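Local coordinates for hypothetical protein S4005 (Shigella flexneri 2a, PDB 1Z67) that is of unknown function but contains a homeodomain-like helical motif within a fold first described for this protein, and binds a sodium ion in the crystal, at residues S27-Q32 with Q36-K41. Numbering follows the deposited sequence.
Sequences SWVEEQ and QVLLEK
Leu38 reaches from helix 35-44 into the angle between Trp28 and Val29 of helix 21-31, and gives the largest single share, 85 Å², of the 224 Å² buried between the two segments. Its CB points toward the other helix, and with CG anti to the carbonyl carbon (chi1 -63°) the branch point continues that way. Beyond it, CD1 spans two atoms of the six-membered ring, 3.5 Å from Trp28 CZ3 and 3.7 Å from Trp28 CH2, in an oblique approach, and also lies 3.9 Å from CG2 of Val29. CD2 touches Trp28 CH2 more loosely, at 4.0 Å, and meets CB of Gln32 at 4.2 Å. The two segments belong to consecutive helices joined by a tight turn, part of the all-helical YidB-like fold, whose family is grouped with the helix-turn-helix proteins; Leu73 of helix 66-73 touches both Leu38 and Trp28, so a third helix shares this apolar centre. The indole is also held from four residues along the chain and from beyond: CG of Gln32 sits 3.4 Å above one ring face, offset toward the rim, while NE1 donates to the carbonyl O of Ala77. Nearer the connection between the helices, Val37 CG1 lies 3.5 Å from the backbone O of Gln32, a packing contact. The polar link is indirect: one water donates to Gln32 OE1 and accepts from Lys41 NZ, each 2.7 Å from the water oxygen. Both side chains have further partners, NZ at the carbonyl O of Leu73 and Gln32 NE2 at OD2 of Asp80, a residue of the sodium site.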
# COMPACT_ATOMS: atom_id res chain seq x y z
N SER A 27 -2.25 -2.48 -8.35
CA SER A 27 -1.84 -3.61 -9.19
C SER A 27 -0.86 -4.46 -8.40
O SER A 27 -0.98 -5.68 -8.38
CB SER A 27 -1.21 -3.11 -10.48
OG SER A 27 -2.22 -2.56 -11.30
N TRP A 28 0.10 -3.80 -7.72
CA TRP A 28 1.11 -4.51 -6.93
C TRP A 28 0.45 -5.33 -5.81
O TRP A 28 0.83 -6.48 -5.59
CB TRP A 28 2.10 -3.51 -6.37
CG TRP A 28 3.01 -4.03 -5.31
CD1 TRP A 28 4.19 -4.75 -5.48
CD2 TRP A 28 2.86 -3.85 -3.90
NE1 TRP A 28 4.76 -5.01 -4.28
CE2 TRP A 28 4.00 -4.46 -3.29
CE3 TRP A 28 1.92 -3.19 -3.08
CZ2 TRP A 28 4.18 -4.48 -1.90
CZ3 TRP A 28 2.12 -3.19 -1.70
CH2 TRP A 28 3.23 -3.85 -1.13
N VAL A 29 -0.55 -4.76 -5.13
CA VAL A 29 -1.20 -5.50 -4.04
C VAL A 29 -1.75 -6.83 -4.57
O VAL A 29 -1.56 -7.87 -3.96
CB VAL A 29 -2.32 -4.69 -3.37
CG1 VAL A 29 -3.19 -5.59 -2.44
CG2 VAL A 29 -1.75 -3.50 -2.60
N GLU A 30 -2.42 -6.77 -5.71
CA GLU A 30 -3.01 -7.97 -6.28
C GLU A 30 -1.93 -8.97 -6.73
O GLU A 30 -2.05 -10.18 -6.51
CB GLU A 30 -3.95 -7.59 -7.42
CG GLU A 30 -5.07 -6.60 -6.98
CD GLU A 30 -6.24 -7.27 -6.22
OE1 GLU A 30 -7.37 -7.35 -6.78
OE2 GLU A 30 -6.03 -7.71 -5.06
N GLU A 31 -0.84 -8.45 -7.30
CA GLU A 31 0.25 -9.32 -7.78
C GLU A 31 0.94 -10.03 -6.64
O GLU A 31 1.46 -11.13 -6.82
CB GLU A 31 1.25 -8.51 -8.55
CG GLU A 31 0.68 -8.06 -9.84
CD GLU A 31 1.62 -7.21 -10.63
OE1 GLU A 31 2.47 -6.48 -10.03
OE2 GLU A 31 1.50 -7.31 -11.86
N GLN A 32 0.98 -9.39 -5.48
CA GLN A 32 1.55 -9.98 -4.28
C GLN A 32 0.61 -11.02 -3.63
O GLN A 32 1.00 -11.67 -2.65
CB GLN A 32 1.88 -8.87 -3.26
CG GLN A 32 2.93 -7.87 -3.74
CD GLN A 32 4.29 -8.53 -4.01
OE1 GLN A 32 4.84 -9.19 -3.13
NE2 GLN A 32 4.83 -8.31 -5.21
N GLN A 36 -4.85 -9.37 2.00
CA GLN A 36 -4.63 -10.33 3.09
C GLN A 36 -3.17 -10.88 3.23
O GLN A 36 -2.69 -11.08 4.37
CB GLN A 36 -5.67 -11.45 3.01
CG GLN A 36 -5.72 -12.29 4.25
CD GLN A 36 -5.88 -11.50 5.56
OE1 GLN A 36 -6.64 -10.51 5.64
NE2 GLN A 36 -5.21 -11.98 6.61
N VAL A 37 -2.49 -11.13 2.12
CA VAL A 37 -1.07 -11.52 2.18
C VAL A 37 -0.23 -10.44 2.86
O VAL A 37 0.64 -10.73 3.68
CB VAL A 37 -0.46 -11.81 0.76
CG1 VAL A 37 1.05 -12.02 0.84
CG2 VAL A 37 -1.14 -13.00 0.11
N LEU A 38 -0.50 -9.17 2.51
CA LEU A 38 0.26 -8.09 3.06
C LEU A 38 -0.04 -7.97 4.55
O LEU A 38 0.89 -7.78 5.32
CB LEU A 38 -0.02 -6.77 2.33
CG LEU A 38 0.38 -6.75 0.84
CD1 LEU A 38 0.14 -5.36 0.27
CD2 LEU A 38 1.83 -7.19 0.60
N LEU A 39 -1.32 -8.10 4.93
CA LEU A 39 -1.72 -8.03 6.34
C LEU A 39 -0.98 -9.10 7.16
O LEU A 39 -0.40 -8.80 8.21
CB LEU A 39 -3.25 -8.12 6.49
CG LEU A 39 -4.08 -6.96 5.90
CD1 LEU A 39 -5.61 -7.24 5.95
CD2 LEU A 39 -3.78 -5.70 6.65
N GLU A 40 -0.94 -10.30 6.62
CA GLU A 40 -0.26 -11.42 7.32
C GLU A 40 1.23 -11.16 7.46
O GLU A 40 1.80 -11.44 8.53
CB GLU A 40 -0.46 -12.77 6.62
CG GLU A 40 -0.57 -13.99 7.59
CD GLU A 40 0.56 -14.16 8.61
OE1 GLU A 40 0.38 -13.77 9.79
OE2 GLU A 40 1.62 -14.70 8.26
N LYS A 41 1.85 -10.56 6.44
CA LYS A 41 3.27 -10.20 6.54
C LYS A 41 3.54 -9.13 7.57
O LYS A 41 4.52 -9.21 8.32
CB LYS A 41 3.85 -9.77 5.21
CG LYS A 41 4.00 -10.89 4.27
CD LYS A 41 4.71 -10.40 3.04
CE LYS A 41 5.41 -11.55 2.38
NZ LYS A 41 6.19 -11.00 1.28
O HOH W 1 4.55 -9.95 -0.53